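Local coordinates for chromosome replication initiation protein (PDB 2VN2) that probably takes part in starting chromosome replication as the primosome protein DnaD, of which this chain is the N-terminal domain, at residues L28-G33 with K78-I83; L35-H40 with E70-L75; Q42-E47 with A55-R60. One frame throughout, in Å; residues are numbered along the deposited sequence.

Contact 1. Residues L28-G33 with K78-I83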
ATOM      1  N   LEU A  28      -7.756  17.857 -10.546  1.00 33.61           N
ATOM      2  CA  LEU A  28      -8.356  18.509  -9.359  1.00 29.96           C
ATOM      3  C   LEU A  28      -7.691  19.842  -9.104  1.00 28.76           C
ATOM      4  O   LEU A  28      -8.042  20.487  -8.173  1.00 29.56           O
ATOM      5  CB  LEU A  28      -8.218  17.668  -8.086  1.00 29.26           C
ATOM      6  CG  LEU A  28      -9.003  16.340  -7.880  1.00 29.97           C
ATOM      7  CD1 LEU A  28      -8.564  15.525  -6.644  1.00 30.75           C
ATOM      8  CD2 LEU A  28     -10.474  16.591  -7.785  1.00 28.88           C
ATOM      9  N   GLY A  29      -6.707  20.271  -9.888  1.00 27.08           N
ATOM     10  CA  GLY A  29      -6.028  21.520  -9.568  1.00 24.81           C
ATOM     11  C   GLY A  29      -4.891  21.380  -8.593  1.00 25.34           C
ATOM     12  O   GLY A  29      -4.403  22.384  -8.059  1.00 26.54           O
ATOM     13  N   LEU A  30      -4.418  20.151  -8.359  1.00 25.86           N
ATOM     14  CA  LEU A  30      -3.150  19.950  -7.576  1.00 25.45           C
ATOM     15  C   LEU A  30      -1.872  19.915  -8.445  1.00 24.78           C
ATOM     16  O   LEU A  30      -1.903  19.547  -9.634  1.00 22.60           O
ATOM     17  CB  LEU A  30      -3.241  18.723  -6.669  1.00 25.33           C
ATOM     18  CG  LEU A  30      -4.453  18.726  -5.776  1.00 29.41           C
ATOM     19  CD1 LEU A  30      -4.661  17.491  -4.969  1.00 28.48           C
ATOM     20  CD2 LEU A  30      -4.274  19.927  -4.823  1.00 29.65           C
ATOM     21  N   GLY A  31      -0.764  20.300  -7.835  1.00 23.70           N
ATOM     22  CA  GLY A  31       0.557  20.156  -8.413  1.00 24.77           C
ATOM     23  C   GLY A  31       1.207  18.891  -7.819  1.00 24.69           C
ATOM     24  O   GLY A  31       0.712  18.308  -6.803  1.00 26.63           O
ATOM     25  N   GLU A  32       2.323  18.487  -8.421  1.00 21.59           N
ATOM     26  CA  GLU A  32       3.134  17.411  -7.863  1.00 22.55           C
ATOM     27  C   GLU A  32       3.567  17.745  -6.456  1.00 22.06           C
ATOM     28  O   GLU A  32       3.644  16.833  -5.579  1.00 21.95           O
ATOM     29  CB  GLU A  32       4.378  17.148  -8.778  1.00 20.97           C
ATOM     30  CG  GLU A  32       4.060  16.394 -10.056  1.00 20.43           C
ATOM     31  CD  GLU A  32       3.225  17.218 -11.080  1.00 21.43           C
ATOM     32  OE1 GLU A  32       3.454  18.429 -11.125  1.00 25.24           O
ATOM     33  OE2 GLU A  32       2.425  16.674 -11.897  1.00 22.17           O
ATOM     34  N   GLY A  33       3.977  19.016  -6.208  1.00 20.21           N
ATOM     35  CA  GLY A  33       4.401  19.325  -4.826  1.00 19.03           C
ATOM     36  C   GLY A  33       3.344  19.164  -3.736  1.00 18.98           C
ATOM     37  O   GLY A  33       3.655  18.752  -2.597  1.00 20.73           O
ATOM     38  N   LYS A  78      -8.275  25.724  -1.352  1.00 35.69           N
ATOM     39  CA  LYS A  78      -8.929  24.939  -2.442  1.00 34.18           C
ATOM     40  C   LYS A  78      -9.941  23.924  -1.888  1.00 32.26           C
ATOM     41  O   LYS A  78     -10.610  23.325  -2.642  1.00 33.59           O
ATOM     42  CB  LYS A  78      -7.912  24.246  -3.353  1.00 34.29           C
ATOM     43  CG  LYS A  78      -6.942  25.169  -4.095  1.00 35.12           C
ATOM     44  CD  LYS A  78      -5.563  24.465  -4.302  1.00 35.20           C
ATOM     45  CE  LYS A  78      -5.034  24.633  -5.702  1.00 35.13           C
ATOM     46  NZ  LYS A  78      -3.659  24.123  -5.842  1.00 34.51           N
ATOM     47  N   GLY A  79     -10.031  23.697  -0.585  1.00 31.51           N
ATOM     48  CA  GLY A  79     -10.983  22.700  -0.026  1.00 29.23           C
ATOM     49  C   GLY A  79     -10.569  21.271  -0.331  1.00 29.71           C
ATOM     50  O   GLY A  79     -11.404  20.328  -0.382  1.00 30.48           O
ATOM     51  N   MET A  80      -9.268  21.074  -0.439  1.00 27.87           N
ATOM     52  CA  MET A  80      -8.651  19.695  -0.438  1.00 27.16           C
ATOM     53  C   MET A  80      -8.392  19.085   0.897  1.00 26.24           C
ATOM     54  O   MET A  80      -8.395  17.892   1.036  1.00 28.26           O
ATOM     55  CB  MET A  80      -7.384  19.656  -1.297  1.00 26.69           C
ATOM     56  CG  MET A  80      -7.674  20.047  -2.796  1.00 26.43           C
ATOM     57  SD  MET A  80      -8.659  18.902  -3.701  1.00 21.51           S
ATOM     58  CE  MET A  80      -9.173  20.203  -4.776  1.00 27.12           C
ATOM     59  N   ILE A  81      -8.137  19.864   1.918  1.00 26.95           N
ATOM     60  CA  ILE A  81      -7.934  19.307   3.279  1.00 27.88           C
ATOM     61  C   ILE A  81      -8.754  20.301   4.220  1.00 30.07           C
ATOM     62  O   ILE A  81      -9.033  21.412   3.768  1.00 29.78           O
ATOM     63  CB  ILE A  81      -6.461  19.273   3.749  1.00 27.19           C
ATOM     64  CG1 ILE A  81      -5.842  20.683   3.839  1.00 25.54           C
ATOM     65  CG2 ILE A  81      -5.567  18.232   2.971  1.00 24.04           C
ATOM     66  CD1 ILE A  81      -4.521  20.762   4.599  1.00 26.47           C
ATOM     67  N   ALA A  82      -9.121  19.887   5.454  1.00 31.02           N
ATOM     68  CA  ALA A  82      -9.837  20.710   6.406  1.00 34.43           C
ATOM     69  C   ALA A  82      -9.186  20.430   7.769  1.00 36.39           C
ATOM     70  O   ALA A  82      -8.646  19.360   7.957  1.00 37.58           O
ATOM     71  CB  ALA A  82     -11.319  20.329   6.437  1.00 30.19           C
ATOM     72  N   ILE A  83      -9.301  21.335   8.735  1.00 40.03           N
ATOM     73  CA  ILE A  83      -8.960  21.062  10.145  1.00 42.07           C
ATOM     74  C   ILE A  83     -10.274  20.765  10.882  1.00 45.35           C
ATOM     75  O   ILE A  83     -11.236  21.509  10.770  1.00 45.08           O
ATOM     76  CB  ILE A  83      -8.141  22.249  10.770  1.00 41.51           C
ATOM     77  CG1 ILE A  83      -6.950  22.646   9.861  1.00 39.51           C
ATOM     78  CG2 ILE A  83      -7.677  21.954  12.193  1.00 42.68           C
ATOM     79  CD1 ILE A  83      -6.321  24.002  10.176  1.00 41.62           C
TER
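The contact lies where two helix ends of the DnaD N-terminal domain meet. Gly-79 closes helix 65-77 with a Schellman motif, and Gly-31 is the N-cap of helix 32-45. The chain before that N-cap packs against the turn that leads into strand 82-83. One hydrogen bond joins the segments. Lys-78 NZ gives it to Gly-29 O over 2.9 Å. The nitrogen lies in the carbonyl plane, at a C=O...N angle of 156°. The lysine chain bends at chi2 and chi3 to get there. NZ also forms a salt bridge with Glu-34, whose other oxygen takes the N-H of Gly-31, so one carboxylate links the lysine to the helix start. An alanine at Lys-78 would lose both NZ partners and would probably leave the Gly-29 carbonyl less firmly held. Gly-29 has positive phi (86°), where a side chain would collide with the carbonyl of Leu-28. Beside this polar link, Met-80 fills an apolar layer. Met-80 bends at chi2 (-68°), and Met-80 CE comes to 3.6 Å from Leu-28 O. Leu-28 CB is 4.3 Å from Met-80 CE. Leu-30 and Met-80 reach toward each other tip to tip, with Leu-30 CD2 4.0 Å from Met-80 CG. The side chain of Leu-28 is also about 5 Å from those of His-24 and His-109, two of the magnesium ligands. Helix 100-116 covers Leu-28 and Met-80 through Leu-102. Leu-30 rests on Leu-75 of helix 65-77, and Ala-82 pairs by its backbone with Thr-98 of strand 97-98.

Contact 2. Residues L35-H40 with E70-L75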
ATOM      1  N   LEU A  35       0.737  17.095  -4.127  1.00 19.70           N
ATOM      2  CA  LEU A  35       0.534  15.649  -3.982  1.00 19.38           C
ATOM      3  C   LEU A  35       1.546  15.070  -2.935  1.00 19.14           C
ATOM      4  O   LEU A  35       1.133  14.518  -1.882  1.00 20.69           O
ATOM      5  CB  LEU A  35       0.547  14.919  -5.347  1.00 17.43           C
ATOM      6  CG  LEU A  35       0.219  13.453  -5.103  1.00 17.90           C
ATOM      7  CD1 LEU A  35      -1.299  13.232  -4.896  1.00 14.42           C
ATOM      8  CD2 LEU A  35       0.603  12.709  -6.340  1.00 16.34           C
ATOM      9  N   VAL A  36       2.861  15.261  -3.170  1.00 19.30           N
ATOM     10  CA  VAL A  36       3.846  14.772  -2.254  1.00 18.82           C
ATOM     11  C   VAL A  36       3.577  15.353  -0.842  1.00 19.75           C
ATOM     12  O   VAL A  36       3.786  14.680   0.153  1.00 18.10           O
ATOM     13  CB  VAL A  36       5.265  15.058  -2.768  1.00 19.20           C
ATOM     14  CG1 VAL A  36       6.392  14.448  -1.705  1.00 19.00           C
ATOM     15  CG2 VAL A  36       5.461  14.472  -4.156  1.00 15.02           C
ATOM     16  N   LEU A  37       3.118  16.623  -0.733  1.00 20.29           N
ATOM     17  CA  LEU A  37       2.865  17.176   0.622  1.00 20.71           C
ATOM     18  C   LEU A  37       1.777  16.322   1.322  1.00 19.50           C
ATOM     19  O   LEU A  37       1.909  15.969   2.495  1.00 18.19           O
ATOM     20  CB  LEU A  37       2.506  18.705   0.613  1.00 22.89           C
ATOM     21  CG  LEU A  37       2.166  19.344   2.006  1.00 26.01           C
ATOM     22  CD1 LEU A  37       2.179  20.800   1.912  1.00 27.77           C
ATOM     23  CD2 LEU A  37       0.700  18.987   2.408  1.00 28.00           C
ATOM     24  N   LEU A  38       0.730  15.989   0.600  1.00 20.01           N
ATOM     25  CA  LEU A  38      -0.387  15.142   1.088  1.00 21.84           C
ATOM     26  C   LEU A  38       0.142  13.766   1.543  1.00 22.75           C
ATOM     27  O   LEU A  38      -0.285  13.194   2.591  1.00 23.59           O
ATOM     28  CB  LEU A  38      -1.406  14.976  -0.099  1.00 20.09           C
ATOM     29  CG  LEU A  38      -2.250  16.222  -0.374  1.00 23.83           C
ATOM     30  CD1 LEU A  38      -3.232  15.984  -1.542  1.00 21.22           C
ATOM     31  CD2 LEU A  38      -2.959  16.834   0.918  1.00 20.76           C
ATOM     32  N   LEU A  39       1.080  13.213   0.749  1.00 23.06           N
ATOM     33  CA  LEU A  39       1.783  11.883   1.112  1.00 22.12           C
ATOM     34  C   LEU A  39       2.521  12.124   2.329  1.00 21.59           C
ATOM     35  O   LEU A  39       2.396  11.307   3.245  1.00 20.59           O
ATOM     36  CB  LEU A  39       2.808  11.419   0.039  1.00 21.48           C
ATOM     37  CG  LEU A  39       2.205  10.661  -1.184  1.00 26.14           C
ATOM     38  CD1 LEU A  39       0.702  10.913  -1.541  1.00 23.78           C
ATOM     39  CD2 LEU A  39       3.097  10.646  -2.503  1.00 22.59           C
ATOM     40  N   HIS A  40       3.339  13.223   2.416  1.00 20.10           N
ATOM     41  CA  HIS A  40       4.019  13.378   3.782  1.00 19.45           C
ATOM     42  C   HIS A  40       2.966  13.480   4.931  1.00 19.90           C
ATOM     43  O   HIS A  40       3.193  12.888   5.987  1.00 19.06           O
ATOM     44  CB  HIS A  40       5.018  14.498   3.940  1.00 19.28           C
ATOM     45  CG  HIS A  40       6.223  14.401   3.059  1.00 21.30           C
ATOM     46  ND1 HIS A  40       7.277  13.555   3.306  1.00 22.27           N
ATOM     47  CD2 HIS A  40       6.532  15.062   1.922  1.00 22.35           C
ATOM     48  CE1 HIS A  40       8.184  13.695   2.356  1.00 22.35           C
ATOM     49  NE2 HIS A  40       7.750  14.602   1.505  1.00 24.51           N
ATOM     50  N   GLU A  70       2.526  28.007   3.259  1.00 27.00           N
ATOM     51  CA  GLU A  70       1.757  28.565   2.110  1.00 28.83           C
ATOM     52  C   GLU A  70       0.956  27.483   1.399  1.00 27.31           C
ATOM     53  O   GLU A  70      -0.204  27.661   1.040  1.00 26.71           O
ATOM     54  CB  GLU A  70       2.846  29.123   1.176  1.00 33.77           C
ATOM     55  CG  GLU A  70       2.559  30.106   0.041  1.00 41.29           C
ATOM     56  CD  GLU A  70       2.540  31.549   0.527  1.00 46.64           C
ATOM     57  OE1 GLU A  70       1.396  31.905   0.961  1.00 48.62           O
ATOM     58  OE2 GLU A  70       3.622  32.272   0.482  1.00 47.96           O
ATOM     59  N   MET A  71       1.604  26.332   1.143  1.00 26.36           N
ATOM     60  CA  MET A  71       0.957  25.226   0.441  1.00 24.86           C
ATOM     61  C   MET A  71      -0.181  24.663   1.305  1.00 24.55           C
ATOM     62  O   MET A  71      -1.168  24.385   0.771  1.00 24.33           O
ATOM     63  CB  MET A  71       2.004  24.121   0.159  1.00 22.92           C
ATOM     64  CG  MET A  71       3.230  24.581  -0.609  1.00 23.97           C
ATOM     65  SD  MET A  71       4.550  23.366  -0.950  1.00 17.04           S
ATOM     66  CE  MET A  71       3.544  22.122  -1.769  1.00 19.72           C
ATOM     67  N   VAL A  72      -0.014  24.487   2.610  1.00 24.19           N
ATOM     68  CA  VAL A  72      -1.120  23.981   3.512  1.00 25.80           C
ATOM     69  C   VAL A  72      -2.255  24.978   3.504  1.00 29.09           C
ATOM     70  O   VAL A  72      -3.430  24.617   3.212  1.00 29.59           O
ATOM     71  CB  VAL A  72      -0.654  23.768   4.930  1.00 25.06           C
ATOM     72  CG1 VAL A  72      -1.808  23.345   5.807  1.00 21.80           C
ATOM     73  CG2 VAL A  72       0.691  22.730   4.975  1.00 21.30           C
ATOM     74  N   ARG A  73      -1.922  26.261   3.693  1.00 30.52           N
ATOM     75  CA  ARG A  73      -2.899  27.346   3.456  1.00 33.05           C
ATOM     76  C   ARG A  73      -3.668  27.247   2.104  1.00 31.87           C
ATOM     77  O   ARG A  73      -4.897  27.302   2.102  1.00 30.78           O
ATOM     78  CB  ARG A  73      -2.190  28.713   3.636  1.00 37.49           C
ATOM     79  CG  ARG A  73      -3.114  29.908   3.804  1.00 45.04           C
ATOM     80  CD  ARG A  73      -2.426  31.230   4.436  1.00 50.95           C
ATOM     81  NE  ARG A  73      -1.533  31.034   5.629  1.00 55.85           N
ATOM     82  CZ  ARG A  73      -0.379  31.704   5.809  1.00 58.04           C
ATOM     83  NH1 ARG A  73       0.407  31.513   6.891  1.00 58.68           N
ATOM     84  NH2 ARG A  73       0.004  32.580   4.876  1.00 59.56           N
ATOM     85  N   ARG A  74      -2.957  27.111   0.980  1.00 30.28           N
ATOM     86  CA  ARG A  74      -3.607  26.993  -0.366  1.00 31.82           C
ATOM     87  C   ARG A  74      -4.459  25.701  -0.497  1.00 30.42           C
ATOM     88  O   ARG A  74      -5.517  25.725  -1.146  1.00 31.06           O
ATOM     89  CB  ARG A  74      -2.566  27.170  -1.543  1.00 33.87           C
ATOM     90  CG  ARG A  74      -3.115  26.909  -3.018  1.00 39.81           C
ATOM     91  CD  ARG A  74      -2.877  28.131  -4.131  1.00 44.49           C
ATOM     92  NE  ARG A  74      -3.306  27.903  -5.581  1.00 48.34           N
ATOM     93  CZ  ARG A  74      -2.521  27.568  -6.637  1.00 47.97           C
ATOM     94  NH1 ARG A  74      -1.215  27.384  -6.490  1.00 48.78           N
ATOM     95  NH2 ARG A  74      -3.067  27.366  -7.844  1.00 46.73           N
ATOM     96  N   LEU A  75      -4.022  24.587   0.117  1.00 29.10           N
ATOM     97  CA  LEU A  75      -4.863  23.358   0.138  1.00 29.64           C
ATOM     98  C   LEU A  75      -6.181  23.557   0.981  1.00 29.57           C
ATOM     99  O   LEU A  75      -7.220  22.976   0.598  1.00 27.85           O
ATOM    100  CB  LEU A  75      -4.101  22.134   0.733  1.00 28.01           C
ATOM    101  CG  LEU A  75      -2.981  21.572  -0.178  1.00 29.71           C
ATOM    102  CD1 LEU A  75      -2.153  20.588   0.639  1.00 26.08           C
ATOM    103  CD2 LEU A  75      -3.579  20.884  -1.408  1.00 28.12           C
TER
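His-40 NE2 is the best-held polar side-chain atom of the two segments. One hydrogen bond grips it, and the partner is Tyr-25 OH of the second subunit. That bond lies away from segment 70-75, and no hydrogen bond crosses between the segments. The meeting is made by apolar side chains. Leu-37 carries most of it. Its CG is anti to the backbone N (chi1 177°), which sends both methyls across to the other helix. Leu-37 CD1 lies 3.8 Å from Met-71 CB. The two side chains slide past each other in opposite directions. A bend at chi3 (55°) turns the methionine methyl back, so that Met-71 CE comes to 4.1 Å from Leu-37 CD1. Leu-37 CD1 is also 3.9 Å from Val-72 CG2, and here the side chains cross at about a right angle. The order of the helices is consistent with the HTH clan: helix 65-77 is probably the second helix of the helix-turn-helix unit, and helix 32-45 packs across it. The short axes run 11.1 Å apart at a signed crossing angle of -96°, almost perpendicular. Leu-75 fills the other end of the patch. Its CG is anti to the carbonyl carbon, and its CD1 meets two leucine tips at once. Leu-37 CD2 is 3.7 Å from Leu-75 CD1, and Leu-38 CD2 is 3.8 Å from the same Leu-75 CD1. Both pairs meet tip to tip. Ile-81 touches Leu-38 and Leu-75 and extends the apolar layer. On another side of segment 35-40, Leu-35, Val-36 and Leu-39 pack on the second subunit, where Leu-39 meets its own counterpart.

Contact 3. Residues Q42-E47 with A55-R60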
ATOM      1  N   GLN A  42      -0.058  12.173   5.083  1.00 29.66           N
ATOM      2  CA  GLN A  42      -0.575  10.801   5.365  1.00 32.59           C
ATOM      3  C   GLN A  42       0.391  10.017   6.277  1.00 32.96           C
ATOM      4  O   GLN A  42       0.016   9.378   7.252  1.00 33.37           O
ATOM      5  CB  GLN A  42      -0.821  10.009   4.094  1.00 34.18           C
ATOM      6  CG  GLN A  42      -1.483   8.639   4.363  1.00 39.62           C
ATOM      7  CD  GLN A  42      -1.467   7.744   3.112  1.00 44.55           C
ATOM      8  OE1 GLN A  42      -1.410   8.250   1.927  1.00 48.28           O
ATOM      9  NE2 GLN A  42      -1.452   6.382   3.340  1.00 47.27           N
ATOM     10  N   SER A  43       1.662  10.141   5.955  1.00 33.77           N
ATOM     11  CA  SER A  43       2.736   9.428   6.630  1.00 34.08           C
ATOM     12  C   SER A  43       2.878   9.799   8.123  1.00 33.34           C
ATOM     13  O   SER A  43       3.125   8.940   8.963  1.00 33.92           O
ATOM     14  CB  SER A  43       4.029   9.763   5.874  1.00 33.57           C
ATOM     15  OG  SER A  43       5.118   9.069   6.417  1.00 36.57           O
ATOM     16  N   PHE A  44       2.811  11.084   8.420  1.00 33.61           N
ATOM     17  CA  PHE A  44       2.586  11.630   9.788  1.00 35.50           C
ATOM     18  C   PHE A  44       1.313  11.097  10.487  1.00 36.84           C
ATOM     19  O   PHE A  44       1.384  10.715  11.661  1.00 38.21           O
ATOM     20  CB  PHE A  44       2.585  13.166   9.774  1.00 35.48           C
ATOM     21  CG  PHE A  44       3.958  13.788   9.807  1.00 36.19           C
ATOM     22  CD1 PHE A  44       4.790  13.644  10.904  1.00 38.55           C
ATOM     23  CD2 PHE A  44       4.416  14.527   8.756  1.00 36.83           C
ATOM     24  CE1 PHE A  44       6.087  14.211  10.917  1.00 38.57           C
ATOM     25  CE2 PHE A  44       5.700  15.123   8.750  1.00 37.56           C
ATOM     26  CZ  PHE A  44       6.518  14.969   9.796  1.00 38.59           C
ATOM     27  N   PHE A  45       0.151  11.085   9.807  1.00 37.18           N
ATOM     28  CA  PHE A  45      -1.090  10.524  10.403  1.00 40.20           C
ATOM     29  C   PHE A  45      -0.846   9.058  10.804  1.00 41.95           C
ATOM     30  O   PHE A  45      -1.387   8.582  11.780  1.00 42.66           O
ATOM     31  CB  PHE A  45      -2.289  10.459   9.414  1.00 41.33           C
ATOM     32  CG  PHE A  45      -2.740  11.797   8.869  1.00 43.40           C
ATOM     33  CD1 PHE A  45      -2.356  13.023   9.508  1.00 43.17           C
ATOM     34  CD2 PHE A  45      -3.592  11.830   7.773  1.00 43.76           C
ATOM     35  CE1 PHE A  45      -2.761  14.178   9.035  1.00 42.58           C
ATOM     36  CE2 PHE A  45      -4.036  12.992   7.293  1.00 44.12           C
ATOM     37  CZ  PHE A  45      -3.617  14.171   7.915  1.00 44.95           C
ATOM     38  N   GLU A  46      -0.112   8.316   9.966  1.00 44.33           N
ATOM     39  CA  GLU A  46       0.130   6.881  10.216  1.00 45.42           C
ATOM     40  C   GLU A  46       1.170   6.614  11.264  1.00 46.28           C
ATOM     41  O   GLU A  46       1.248   5.521  11.714  1.00 47.31           O
ATOM     42  CB  GLU A  46       0.420   6.140   8.961  1.00 44.33           C
ATOM     43  CG  GLU A  46      -0.749   6.086   8.117  1.00 42.63           C
ATOM     44  CD  GLU A  46      -0.394   5.359   6.894  1.00 44.33           C
ATOM     45  OE1 GLU A  46       0.657   4.674   6.979  1.00 47.40           O
ATOM     46  OE2 GLU A  46      -1.124   5.450   5.846  1.00 43.69           O
ATOM     47  N   GLU A  47       1.886   7.641  11.690  1.00 47.15           N
ATOM     48  CA  GLU A  47       2.753   7.638  12.860  1.00 48.45           C
ATOM     49  C   GLU A  47       2.071   8.217  14.097  1.00 48.23           C
ATOM     50  O   GLU A  47       2.753   8.425  15.098  1.00 48.90           O
ATOM     51  CB  GLU A  47       3.941   8.578  12.672  1.00 49.86           C
ATOM     52  CG  GLU A  47       5.124   8.139  11.895  1.00 53.31           C
ATOM     53  CD  GLU A  47       6.089   9.326  11.814  1.00 57.66           C
ATOM     54  OE1 GLU A  47       6.881   9.464  10.831  1.00 59.40           O
ATOM     55  OE2 GLU A  47       5.999  10.188  12.752  1.00 58.76           O
ATOM     56  N   ALA A  55       6.854  23.179   9.493  1.00 35.24           N
ATOM     57  CA  ALA A  55       8.238  22.766   9.656  1.00 35.68           C
ATOM     58  C   ALA A  55       8.450  21.257   9.654  1.00 35.98           C
ATOM     59  O   ALA A  55       9.448  20.777   9.134  1.00 34.55           O
ATOM     60  CB  ALA A  55       8.855  23.366  10.925  1.00 36.07           C
ATOM     61  N   GLU A  56       7.566  20.492  10.277  1.00 36.66           N
ATOM     62  CA  GLU A  56       7.759  19.019  10.258  1.00 38.54           C
ATOM     63  C   GLU A  56       7.554  18.524   8.813  1.00 38.50           C
ATOM     64  O   GLU A  56       8.370  17.759   8.277  1.00 38.74           O
ATOM     65  CB  GLU A  56       6.821  18.286  11.262  1.00 39.71           C
ATOM     66  CG  GLU A  56       7.159  18.635  12.812  1.00 41.10           C
ATOM     67  CD  GLU A  56       6.099  18.123  13.857  1.00 43.74           C
ATOM     68  OE1 GLU A  56       4.865  18.284  13.648  1.00 43.08           O
ATOM     69  OE2 GLU A  56       6.515  17.552  14.912  1.00 46.94           O
ATOM     70  N   LEU A  57       6.505  19.025   8.158  1.00 38.52           N
ATOM     71  CA  LEU A  57       6.302  18.759   6.718  1.00 38.31           C
ATOM     72  C   LEU A  57       7.492  19.162   5.900  1.00 37.18           C
ATOM     73  O   LEU A  57       7.927  18.351   5.100  1.00 38.42           O
ATOM     74  CB  LEU A  57       4.911  19.240   6.136  1.00 38.87           C
ATOM     75  CG  LEU A  57       3.665  18.739   6.937  1.00 38.43           C
ATOM     76  CD1 LEU A  57       2.388  19.626   6.832  1.00 38.74           C
ATOM     77  CD2 LEU A  57       3.309  17.336   6.566  1.00 37.15           C
ATOM     78  N   ALA A  58       8.096  20.324   6.120  1.00 36.35           N
ATOM     79  CA  ALA A  58       9.140  20.809   5.158  1.00 36.13           C
ATOM     80  C   ALA A  58      10.452  20.058   5.237  1.00 35.74           C
ATOM     81  O   ALA A  58      11.263  20.121   4.287  1.00 33.98           O
ATOM     82  CB  ALA A  58       9.423  22.314   5.320  1.00 35.80           C
ATOM     83  N   GLU A  59      10.648  19.344   6.353  1.00 36.48           N
ATOM     84  CA  GLU A  59      11.942  18.765   6.742  1.00 37.92           C
ATOM     85  C   GLU A  59      12.286  17.698   5.750  1.00 36.50           C
ATOM     86  O   GLU A  59      13.450  17.560   5.441  1.00 36.87           O
ATOM     87  CB  GLU A  59      11.962  18.239   8.225  1.00 40.57           C
ATOM     88  CG  GLU A  59      11.850  16.682   8.488  1.00 48.04           C
ATOM     89  CD  GLU A  59      11.334  16.262   9.990  1.00 52.64           C
ATOM     90  OE1 GLU A  59      11.684  17.013  10.963  1.00 55.60           O
ATOM     91  OE2 GLU A  59      10.593  15.216  10.184  1.00 53.09           O
ATOM     92  N   ARG A  60      11.287  16.964   5.229  1.00 34.73           N
ATOM     93  CA  ARG A  60      11.518  15.907   4.192  1.00 34.56           C
ATOM     94  C   ARG A  60      11.224  16.382   2.761  1.00 32.16           C
ATOM     95  O   ARG A  60      11.216  15.598   1.856  1.00 31.33           O
ATOM     96  CB  ARG A  60      10.786  14.574   4.554  1.00 37.29           C
ATOM     97  CG  ARG A  60      11.003  14.023   6.057  1.00 40.39           C
ATOM     98  CD  ARG A  60      10.307  12.596   6.350  1.00 44.05           C
ATOM     99  NE  ARG A  60       8.957  12.548   7.004  1.00 47.58           N
ATOM    100  CZ  ARG A  60       7.744  12.076   6.534  1.00 48.70           C
ATOM    101  NH1 ARG A  60       7.484  11.571   5.273  1.00 44.17           N
ATOM    102  NH2 ARG A  60       6.712  12.128   7.413  1.00 48.22           N
TER
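A cation-pi contact is central to this meeting of helix 32-45 with helix 54-59. Arg-60 reaches in tip first and holds NH2 over one face of the Phe-44 ring, toward its rim. Arg-60 CZ is 4.7 Å from the centroid of the Phe-44 ring, 27° off the normal, so the charge sits off-centre. The nearest pair is Arg-60 NH2 and Phe-44 CE2 at 3.4 Å. The two planes are 44° apart, so this is not a flat stack. A bend at chi3 of Arg-60 turns the guanidinium toward the ring.

Apolar packing holds the ring at other points. Phe-44 CD2 is 3.7 Å from Leu-57 CD2, and Phe-44 CZ is 3.6 Å from Glu-56 CB. Both approaches are oblique.

Charged groups add a looser layer. Glu-47 OE1 is 4.3 Å from Arg-60 NH2, but well out of the guanidinium plane. The pair is beyond a salt bridge and could contribute only long-range attraction. At the ring edge, near its plane, Glu-59 OE2 lies 4.1 Å from Phe-44 CZ.

One side-chain hydrogen bond lies within segment 42-47. Gln-42 NE2 gives it, nearly straight, to Glu-46 OE2, 2.7 Å long at an N-H...O angle of 165°. The other oxygen of Glu-46 makes a salt bridge with Lys-19 of the second subunit.

The contact joins the C-terminal part of helix 32-45 to what is probably the first helix of the helix-turn-helix unit. Pro-52 in the intervening loop touches both Phe-44 and Leu-57. Leu-57 also packs on Cys-68 and Val-72 of helix 65-77, while Ser-43 touches Ile-15 of strand 14-18.

All three contacts use helix 32-45, at its start (contact 1), its middle (contact 2) and its end (contact 3). The partners come in the reverse order: helix 54-59, helix 65-77, then the turn into strand 82-83. The chain therefore closes contact 3 first, then contact 2, then contact 1. Centres are about 7 Å apart for contacts 1 and 2, about 11 Å for contacts 2 and 3, and about 16 Å for contacts 1 and 3. Contact 2 touches both others, through Leu-75 on one side and Val-72 on the other. The series fits a winged-helix domain packed along one helix. All three also touch the second subunit, so this core lies beside the assembly interface.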